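Local coordinates for cellulose-binding protein (Saccharophagus degradans, PDB 2X32) that binds a long polyisoprenoid diphosphate through its YceI-like domain and is implicated in plant cell wall breakdown, at the OTP site. Numbering follows the deposited sequence.

The OTP site. Residues 20, 22, 24, 34, 47, 63, 71, 82, 84, 86, 117, 121, 133, 141, 152, 155, 159, 161, 164, 168, 170, 172, 174, 176. With OTP ((2E,6E,10E,14E,18E,22E,26E)-3,7,11,15,19,23,27,31-octamethyldotriaconta-2,6,10,14,18,22,26,30-octaenyl trihydrogen diphosphate), chain B.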
ATOM      1  N   PHE A  20      -4.138   6.226   2.003  1.00  5.36           N
ATOM      2  CA  PHE A  20      -4.620   5.752   3.285  1.00  5.80           C
ATOM      3  C   PHE A  20      -5.351   6.862   3.962  1.00  6.15           C
ATOM      4  O   PHE A  20      -5.100   8.033   3.701  1.00  7.09           O
ATOM      5  CB  PHE A  20      -3.466   5.183   4.119  1.00  6.30           C
ATOM      6  CG  PHE A  20      -2.428   6.177   4.550  1.00  7.25           C
ATOM      7  CD1 PHE A  20      -2.478   6.791   5.820  1.00  7.14           C
ATOM      8  CD2 PHE A  20      -1.366   6.489   3.723  1.00  9.26           C
ATOM      9  CE1 PHE A  20      -1.480   7.657   6.225  1.00  7.73           C
ATOM     10  CE2 PHE A  20      -0.372   7.397   4.118  1.00  9.05           C
ATOM     11  CZ  PHE A  20      -0.436   7.961   5.383  1.00  8.26           C
ATOM     12  N   SER A  22      -6.798   8.654   7.490  1.00  4.26           N
ATOM     13  CA  SER A  22      -6.816   8.791   8.944  1.00  4.78           C
ATOM     14  C   SER A  22      -8.145   9.335   9.396  1.00  6.09           C
ATOM     15  O   SER A  22      -8.807  10.036   8.665  1.00  6.23           O
ATOM     16  CB  SER A  22      -5.694   9.701   9.436  1.00  6.87           C
ATOM     17  OG  SER A  22      -5.874  11.003   8.959  1.00  6.16           O
ATOM     18  N   LYS A  24      -9.601  11.523  12.828  1.00 10.01           N
ATOM     19  CA  LYS A  24      -9.311  12.201  14.085  1.00  9.58           C
ATOM     20  C   LYS A  24     -10.565  12.805  14.644  1.00 10.87           C
ATOM     21  O   LYS A  24     -11.524  13.022  13.906  1.00  9.74           O
ATOM     22  CB  LYS A  24      -8.226  13.266  13.886  1.00 10.90           C
ATOM     23  CG  LYS A  24      -8.616  14.454  12.975  1.00 10.85           C
ATOM     24  CD  LYS A  24      -7.419  15.389  12.785  1.00 12.96           C
ATOM     25  CE  LYS A  24      -7.721  16.586  11.870  1.00 16.24           C
ATOM     26  NZ  LYS A  24      -6.436  17.187  11.372  1.00 14.94           N
ATOM     27  N   PHE A  34       1.153   8.065  -0.652  1.00  3.88           N
ATOM     28  CA  PHE A  34       2.596   7.871  -0.867  1.00  4.79           C
ATOM     29  C   PHE A  34       2.924   8.206  -2.316  1.00  4.83           C
ATOM     30  O   PHE A  34       2.390   7.584  -3.245  1.00  4.70           O
ATOM     31  CB  PHE A  34       3.041   6.436  -0.506  1.00  4.98           C
ATOM     32  CG  PHE A  34       2.878   6.130   0.941  1.00  3.96           C
ATOM     33  CD1 PHE A  34       3.821   6.562   1.862  1.00  4.39           C
ATOM     34  CD2 PHE A  34       1.794   5.334   1.391  1.00  5.03           C
ATOM     35  CE1 PHE A  34       3.676   6.290   3.219  1.00  5.27           C
ATOM     36  CE2 PHE A  34       1.680   5.020   2.721  1.00  4.57           C
ATOM     37  CZ  PHE A  34       2.586   5.490   3.640  1.00  4.52           C
ATOM     38  N   ALA A  47       5.104 -11.150  -6.973  1.00  3.57           N
ATOM     39  CA  ALA A  47       4.800  -9.749  -7.137  1.00  4.09           C
ATOM     40  C   ALA A  47       5.277  -8.968  -5.939  1.00  4.50           C
ATOM     41  O   ALA A  47       5.144  -9.423  -4.796  1.00  4.71           O
ATOM     42  CB  ALA A  47       3.290  -9.535  -7.293  1.00  3.66           C
ATOM     43  N   ARG A  63       3.443  18.024   9.277  1.00  4.54           N
ATOM     44  CA  ARG A  63       2.807  16.743   9.569  1.00  4.80           C
ATOM     45  C   ARG A  63       3.503  15.612   8.845  1.00  5.22           C
ATOM     46  O   ARG A  63       3.715  14.529   9.402  1.00  5.17           O
ATOM     47  CB  ARG A  63       1.318  16.785   9.214  1.00  5.29           C
ATOM     48  CG  ARG A  63       0.657  15.471   9.516  1.00  6.85           C
ATOM     49  CD  ARG A  63      -0.829  15.519   9.532  1.00  8.58           C
ATOM     50  NE  ARG A  63      -1.353  15.904   8.226  1.00  7.26           N
ATOM     51  CZ  ARG A  63      -2.651  16.086   8.012  1.00  7.53           C
ATOM     52  NH1 ARG A  63      -3.507  15.918   9.010  1.00  8.97           N
ATOM     53  NH2 ARG A  63      -3.100  16.402   6.794  1.00  7.20           N
ATOM     54  N   LEU A  71       6.119   8.260  13.347  1.00  5.89           N
ATOM     55  CA  LEU A  71       5.201   7.169  13.053  1.00  5.77           C
ATOM     56  C   LEU A  71       5.954   6.033  12.349  1.00  5.10           C
ATOM     57  O   LEU A  71       6.159   4.967  12.922  1.00  6.62           O
ATOM     58  CB  LEU A  71       3.972   7.654  12.318  1.00  6.73           C
ATOM     59  CG  LEU A  71       2.993   6.576  11.903  1.00  7.74           C
ATOM     60  CD1 LEU A  71       2.232   6.089  13.129  1.00  6.76           C
ATOM     61  CD2 LEU A  71       2.096   7.125  10.762  1.00  8.50           C
ATOM     62  N   VAL A  82       5.488  -5.137   0.170  1.00  4.29           N
ATOM     63  CA  VAL A  82       4.460  -6.148   0.042  1.00  3.78           C
ATOM     64  C   VAL A  82       4.916  -7.200  -0.966  1.00  4.22           C
ATOM     65  O   VAL A  82       5.367  -6.869  -2.058  1.00  5.92           O
ATOM     66  CB  VAL A  82       3.130  -5.547  -0.497  1.00  4.04           C
ATOM     67  CG1 VAL A  82       2.038  -6.590  -0.523  1.00  6.84           C
ATOM     68  CG2 VAL A  82       2.688  -4.337   0.340  1.00  6.36           C
ATOM     69  N   VAL A  84       3.579 -10.891  -2.868  1.00  5.81           N
ATOM     70  CA  VAL A  84       2.322 -11.659  -3.172  1.00  7.75           C
ATOM     71  C   VAL A  84       2.693 -12.699  -4.215  1.00  8.41           C
ATOM     72  O   VAL A  84       3.187 -12.325  -5.269  1.00  7.46           O
ATOM     73  CB  VAL A  84       1.235 -10.754  -3.780  1.00  7.48           C
ATOM     74  CG1 VAL A  84      -0.081 -11.561  -4.098  1.00 10.36           C
ATOM     75  CG2 VAL A  84       0.869  -9.469  -2.920  1.00 12.63           C
ATOM     76  N   VAL A  86       1.844 -14.868  -7.344  1.00  8.91           N
ATOM     77  CA  VAL A  86       0.903 -14.631  -8.437  1.00  9.42           C
ATOM     78  C   VAL A  86       0.995 -15.815  -9.394  1.00  8.68           C
ATOM     79  O   VAL A  86       2.073 -16.384  -9.543  1.00  8.48           O
ATOM     80  CB  VAL A  86       1.334 -13.320  -9.170  1.00 10.61           C
ATOM     81  CG1 VAL A  86       0.798 -13.176 -10.639  1.00 15.19           C
ATOM     82  CG2 VAL A  86       0.908 -12.185  -8.242  1.00 14.58           C
ATOM     83  N   ILE A 117      -1.641 -10.142   4.950  1.00  9.65           N
ATOM     84  CA  ILE A 117      -2.948  -9.513   4.607  1.00  9.52           C
ATOM     85  C   ILE A 117      -3.660 -10.492   3.729  1.00  9.08           C
ATOM     86  O   ILE A 117      -3.218 -10.799   2.628  1.00  8.69           O
ATOM     87  CB  ILE A 117      -2.751  -8.170   3.893  1.00  8.23           C
ATOM     88  CG1 ILE A 117      -2.013  -7.206   4.804  1.00 13.70           C
ATOM     89  CG2 ILE A 117      -4.150  -7.603   3.378  1.00 11.64           C
ATOM     90  CD1 ILE A 117      -1.707  -5.918   4.107  1.00 13.48           C
ATOM     91  N   LEU A 121      -7.976  -9.250  -4.482  1.00  5.00           N
ATOM     92  CA  LEU A 121      -7.543  -8.270  -5.480  1.00  4.68           C
ATOM     93  C   LEU A 121      -8.338  -8.443  -6.747  1.00  5.38           C
ATOM     94  O   LEU A 121      -8.781  -9.546  -7.092  1.00  6.12           O
ATOM     95  CB  LEU A 121      -6.064  -8.389  -5.799  1.00  5.68           C
ATOM     96  CG  LEU A 121      -5.148  -8.307  -4.568  1.00  5.37           C
ATOM     97  CD1 LEU A 121      -3.642  -8.456  -5.014  1.00  7.75           C
ATOM     98  CD2 LEU A 121      -5.328  -7.027  -3.746  1.00  7.07           C
ATOM     99  N   VAL A 133      -4.196  -3.633 -11.122  1.00  4.27           N
ATOM    100  CA  VAL A 133      -4.448  -4.384  -9.898  1.00  3.59           C
ATOM    101  C   VAL A 133      -4.900  -3.453  -8.806  1.00  5.58           C
ATOM    102  O   VAL A 133      -4.260  -2.452  -8.516  1.00  5.49           O
ATOM    103  CB  VAL A 133      -3.187  -5.164  -9.419  1.00  4.41           C
ATOM    104  CG1 VAL A 133      -3.504  -6.067  -8.229  1.00  5.77           C
ATOM    105  CG2 VAL A 133      -2.612  -5.996 -10.586  1.00  4.68           C
ATOM    106  N   ILE A 141      -6.226  -1.501   7.716  1.00 10.88           N
ATOM    107  CA  ILE A 141      -5.009  -1.863   8.437  1.00 11.17           C
ATOM    108  C   ILE A 141      -5.166  -1.382   9.875  1.00  8.90           C
ATOM    109  O   ILE A 141      -5.654  -0.253  10.129  1.00  9.49           O
ATOM    110  CB  ILE A 141      -3.761  -1.093   7.866  1.00 11.36           C
ATOM    111  CG1 ILE A 141      -3.406  -1.601   6.476  1.00 16.63           C
ATOM    112  CG2 ILE A 141      -2.566  -1.178   8.846  1.00 14.32           C
ATOM    113  CD1 ILE A 141      -2.961  -3.087   6.511  1.00 17.15           C
ATOM    114  N   ILE A 152       1.184   6.841  16.731  1.00  4.91           N
ATOM    115  CA  ILE A 152      -0.089   7.567  16.665  1.00  5.88           C
ATOM    116  C   ILE A 152      -0.312   8.371  17.943  1.00  7.17           C
ATOM    117  O   ILE A 152      -0.711   9.530  17.873  1.00  7.20           O
ATOM    118  CB  ILE A 152      -1.258   6.599  16.357  1.00  6.32           C
ATOM    119  CG1 ILE A 152      -1.087   6.041  14.948  1.00  8.37           C
ATOM    120  CG2 ILE A 152      -2.597   7.338  16.458  1.00  7.03           C
ATOM    121  CD1 ILE A 152      -2.186   5.102  14.502  1.00  7.99           C
ATOM    122  N   LEU A 155       1.792  11.473  17.732  1.00  5.95           N
ATOM    123  CA  LEU A 155       1.129  12.458  16.863  1.00  6.46           C
ATOM    124  C   LEU A 155      -0.068  13.097  17.570  1.00  6.69           C
ATOM    125  O   LEU A 155      -0.283  14.295  17.450  1.00  6.32           O
ATOM    126  CB  LEU A 155       0.643  11.801  15.575  1.00  6.88           C
ATOM    127  CG  LEU A 155       1.735  11.263  14.628  1.00 11.43           C
ATOM    128  CD1 LEU A 155       1.109  10.587  13.411  1.00 11.88           C
ATOM    129  CD2 LEU A 155       2.615  12.349  14.214  1.00  9.74           C
ATOM    130  N   ALA A 159      -0.339  17.132  18.642  1.00 10.24           N
ATOM    131  CA  ALA A 159      -1.455  17.923  18.113  1.00 11.82           C
ATOM    132  C   ALA A 159      -2.479  18.356  19.152  1.00 12.68           C
ATOM    133  O   ALA A 159      -3.468  19.023  18.805  1.00 13.43           O
ATOM    134  CB  ALA A 159      -2.149  17.097  17.063  1.00 11.78           C
ATOM    135  N   LEU A 161      -4.749  16.476  20.391  1.00 13.13           N
ATOM    136  CA  LEU A 161      -5.998  15.915  19.934  1.00 13.30           C
ATOM    137  C   LEU A 161      -6.524  14.933  20.952  1.00 13.75           C
ATOM    138  O   LEU A 161      -5.767  14.333  21.705  1.00 15.11           O
ATOM    139  CB  LEU A 161      -5.826  15.206  18.572  1.00 12.25           C
ATOM    140  CG  LEU A 161      -5.666  16.132  17.365  1.00 11.58           C
ATOM    141  CD1 LEU A 161      -5.171  15.426  16.076  1.00 10.68           C
ATOM    142  CD2 LEU A 161      -7.022  16.794  17.045  1.00 13.90           C
ATOM    143  N   ILE A 164      -7.316   9.878  17.827  1.00 10.51           N
ATOM    144  CA  ILE A 164      -6.962   9.553  16.449  1.00  9.92           C
ATOM    145  C   ILE A 164      -7.250   8.074  16.330  1.00 10.15           C
ATOM    146  O   ILE A 164      -6.749   7.286  17.145  1.00 12.22           O
ATOM    147  CB  ILE A 164      -5.482   9.818  16.131  1.00  9.03           C
ATOM    148  CG1 ILE A 164      -5.147  11.315  16.266  1.00 10.16           C
ATOM    149  CG2 ILE A 164      -5.137   9.294  14.689  1.00  9.08           C
ATOM    150  CD1 ILE A 164      -3.649  11.653  15.997  1.00  8.62           C
ATOM    151  N   VAL A 168      -6.916   2.167   9.776  1.00  7.81           N
ATOM    152  CA  VAL A 168      -6.609   2.956   8.605  1.00  8.06           C
ATOM    153  C   VAL A 168      -7.020   2.238   7.300  1.00  6.96           C
ATOM    154  O   VAL A 168      -6.409   1.243   6.899  1.00  8.18           O
ATOM    155  CB  VAL A 168      -5.091   3.269   8.631  1.00  9.69           C
ATOM    156  CG1 VAL A 168      -4.625   4.032   7.405  1.00  8.59           C
ATOM    157  CG2 VAL A 168      -4.760   4.091   9.883  1.00  9.67           C
ATOM    158  N   VAL A 170      -6.913   1.523   3.447  1.00  5.74           N
ATOM    159  CA  VAL A 170      -5.890   1.673   2.399  1.00  6.02           C
ATOM    160  C   VAL A 170      -6.524   1.316   1.064  1.00  5.94           C
ATOM    161  O   VAL A 170      -7.253   0.343   0.989  1.00  6.42           O
ATOM    162  CB  VAL A 170      -4.699   0.748   2.676  1.00  6.06           C
ATOM    163  CG1 VAL A 170      -3.675   0.782   1.487  1.00  6.71           C
ATOM    164  CG2 VAL A 170      -4.041   1.137   3.944  1.00  7.94           C
ATOM    165  N   PHE A 172      -5.572   1.234  -3.353  1.00  5.34           N
ATOM    166  CA  PHE A 172      -4.505   1.350  -4.341  1.00  5.14           C
ATOM    167  C   PHE A 172      -4.996   0.981  -5.704  1.00  4.58           C
ATOM    168  O   PHE A 172      -5.907   0.153  -5.854  1.00  6.21           O
ATOM    169  CB  PHE A 172      -3.257   0.544  -3.957  1.00  4.36           C
ATOM    170  CG  PHE A 172      -3.514  -0.923  -3.619  1.00  3.79           C
ATOM    171  CD1 PHE A 172      -3.631  -1.899  -4.624  1.00  4.92           C
ATOM    172  CD2 PHE A 172      -3.678  -1.327  -2.308  1.00  6.24           C
ATOM    173  CE1 PHE A 172      -3.896  -3.205  -4.305  1.00  6.27           C
ATOM    174  CE2 PHE A 172      -3.952  -2.647  -2.021  1.00  7.04           C
ATOM    175  CZ  PHE A 172      -4.029  -3.562  -3.024  1.00  6.48           C
ATOM    176  N   LEU A 174      -2.720  -0.131  -9.041  1.00  5.33           N
ATOM    177  CA  LEU A 174      -1.361  -0.417  -9.492  1.00  5.22           C
ATOM    178  C   LEU A 174      -1.409  -0.818 -10.956  1.00  5.39           C
ATOM    179  O   LEU A 174      -2.277  -1.632 -11.343  1.00  6.69           O
ATOM    180  CB  LEU A 174      -0.765  -1.547  -8.684  1.00  5.26           C
ATOM    181  CG  LEU A 174      -0.782  -1.325  -7.179  1.00  3.85           C
ATOM    182  CD1 LEU A 174      -0.279  -2.560  -6.478  1.00  6.00           C
ATOM    183  CD2 LEU A 174      -0.028  -0.084  -6.669  1.00  4.46           C
ATOM    184  N   TYR A 176       0.825  -2.577 -13.910  1.00  4.39           N
ATOM    185  CA  TYR A 176       2.021  -3.357 -14.195  1.00  4.94           C
ATOM    186  C   TYR A 176       2.100  -3.601 -15.697  1.00  5.90           C
ATOM    187  O   TYR A 176       1.084  -3.853 -16.359  1.00  5.63           O
ATOM    188  CB  TYR A 176       2.004  -4.707 -13.420  1.00  5.73           C
ATOM    189  CG  TYR A 176       2.266  -4.634 -11.959  1.00  5.44           C
ATOM    190  CD1 TYR A 176       3.533  -4.665 -11.449  1.00  4.35           C
ATOM    191  CD2 TYR A 176       1.227  -4.520 -11.046  1.00  6.08           C
ATOM    192  CE1 TYR A 176       3.795  -4.634 -10.079  1.00  5.34           C
ATOM    193  CE2 TYR A 176       1.474  -4.455  -9.696  1.00  5.94           C
ATOM    194  CZ  TYR A 176       2.760  -4.495  -9.208  1.00  5.71           C
ATOM    195  OH  TYR A 176       3.041  -4.442  -7.859  1.00  8.44           O
TER
HETATM  196  O7  OTP B1174      -5.891  18.482  14.137  0.50 32.14           O
HETATM  197  P2  OTP B1174      -4.519  19.075  13.951  0.50 29.91           P
HETATM  198  O5  OTP B1174      -4.031  19.828  15.176  0.50 31.96           O
HETATM  199  O6  OTP B1174      -4.327  19.807  12.650  0.50 29.44           O
HETATM  200  O4  OTP B1174      -3.533  17.753  13.910  1.00 32.65           O
HETATM  201  P1  OTP B1174      -2.712  17.190  12.637  1.00 31.70           P
HETATM  202  O2  OTP B1174      -3.734  16.437  11.808  1.00 33.32           O
HETATM  203  O3  OTP B1174      -1.722  18.166  12.033  1.00 37.61           O
HETATM  204  O1  OTP B1174      -1.802  15.958  13.161  1.00 30.72           O
HETATM  205  C40 OTP B1174      -2.489  14.753  13.556  1.00 23.59           C
HETATM  206  C39 OTP B1174      -2.045  13.571  12.685  1.00 20.06           C
HETATM  207  C37 OTP B1174      -2.889  12.719  12.133  1.00 16.74           C
HETATM  208  C38 OTP B1174      -4.421  12.761  12.204  1.00 17.55           C
HETATM  209  C36 OTP B1174      -2.342  11.544  11.329  1.00 17.38           C
HETATM  210  C35 OTP B1174      -2.469  10.205  12.007  1.00 18.06           C
HETATM  211  C34 OTP B1174      -1.985   9.071  11.082  1.00 17.41           C
HETATM  212  C32 OTP B1174      -2.499   7.837  11.028  1.00 13.20           C
HETATM  213  C33 OTP B1174      -3.704   7.438  11.812  1.00 14.32           C
HETATM  214  C31 OTP B1174      -1.916   6.876   9.982  1.00 13.34           C
HETATM  215  C30 OTP B1174      -1.378   5.551  10.458  1.00 13.68           C
HETATM  216  C29 OTP B1174      -0.935   4.665   9.300  1.00 11.86           C
HETATM  217  C27 OTP B1174      -1.074   3.343   9.268  1.00 10.61           C
HETATM  218  C28 OTP B1174      -1.589   2.492  10.426  1.00 13.01           C
HETATM  219  C26 OTP B1174      -0.758   2.554   8.016  1.00 10.32           C
HETATM  220  C25 OTP B1174      -0.354   3.346   6.792  1.00  8.88           C
HETATM  221  C24 OTP B1174      -0.460   2.571   5.467  1.00  9.27           C
HETATM  222  C22 OTP B1174       0.548   2.009   4.803  1.00  8.65           C
HETATM  223  C23 OTP B1174       2.011   2.142   5.145  1.00 10.54           C
HETATM  224  C21 OTP B1174       0.220   1.227   3.564  1.00  8.95           C
HETATM  225  C20 OTP B1174       0.434  -0.301   3.727  1.00 12.14           C
HETATM  226  C19 OTP B1174       0.158  -1.101   2.454  1.00  9.21           C
HETATM  227  C17 OTP B1174      -0.917  -1.849   2.209  1.00  8.99           C
HETATM  228  C18 OTP B1174      -1.982  -2.207   3.186  1.00 11.92           C
HETATM  229  C16 OTP B1174      -1.102  -2.416   0.810  1.00  8.54           C
HETATM  230  C15 OTP B1174      -1.151  -3.916   0.789  1.00  7.86           C
HETATM  231  C14 OTP B1174      -0.976  -4.459  -0.607  1.00  8.57           C
HETATM  232  C12 OTP B1174      -1.590  -5.565  -1.094  1.00  8.65           C
HETATM  233  C13 OTP B1174      -2.603  -6.358  -0.271  1.00 13.39           C
HETATM  234  C11 OTP B1174      -1.336  -6.080  -2.474  1.00  7.24           C
HETATM  235  C10 OTP B1174      -0.528  -5.246  -3.385  1.00  8.19           C
HETATM  236  C9  OTP B1174      -0.509  -5.672  -4.855  1.00  8.40           C
HETATM  237  C7  OTP B1174       0.497  -6.285  -5.500  1.00  7.54           C
HETATM  238  C8  OTP B1174       1.876  -6.568  -4.939  1.00  7.25           C
HETATM  239  C6  OTP B1174       0.265  -6.694  -6.936  1.00  6.38           C
HETATM  240  C5  OTP B1174      -0.130  -8.149  -7.111  1.00  8.10           C
HETATM  241  C4  OTP B1174      -0.257  -8.548  -8.552  1.00  9.13           C
HETATM  242  C2  OTP B1174      -1.182  -9.404  -8.997  1.00  8.20           C
HETATM  243  C3  OTP B1174      -2.222 -10.132  -8.219  1.00 11.22           C
HETATM  244  C1  OTP B1174      -1.175  -9.736 -10.463  1.00  8.78           C
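Lys24, on strand 17-24, starts with CG in the crowded position between the backbone N and the carbonyl carbon (chi1 65°), then runs extended to its terminal amine NZ. Arg63, on helix 61-72, leaves with CG anti to the backbone N and bends at chi3 (62°), which brings its guanidine group to the same phosphate. Their tips converge on O2 of the alpha-phosphate: Lys24 NZ stands 2.8 Å from OTP O2, as a hydrogen bond and salt bridge. Arg63 NH1 lies 2.9 Å from OTP O2, a salt bridge whose hydrogen bond is weak because it is bent, 128° at H. Lys24 also spans both phosphates, since NZ donates to the beta-phosphate O7 of OTP at 3.1 Å. An alanine in place of Lys24 would remove both of these bonds and would probably leave the diphosphate less firmly anchored. Behind this charged end, the C40 tail is held by apolar contact. Phe20 turns one ring face toward the chain, with OTP C25 4.1 Å above its plane, offset toward the rim. Phe172 instead points its ring tip at the tail, CZ being 3.7 Å from OTP C12, while CD2 of Leu121 meets the ring edge in plane. Branched side chains clasp the methyls: Ile141 CD1 touches OTP C18 at 3.6 Å, with Val170 beside it. Toward the tail end, Leu174 CD1 comes to 3.5 Å from OTP C9, and Val86 and Val133 flank the terminal isoprene. With 1212 of 1292 Å² of the lipid hidden, the site is a long hydrophobic pocket in the lipocalin-like beta-barrel of the YceI-like domain, with basic groups at the diphosphate end, enclosing an octaprenyl diphosphate and probably serving polyisoprenoid carriage.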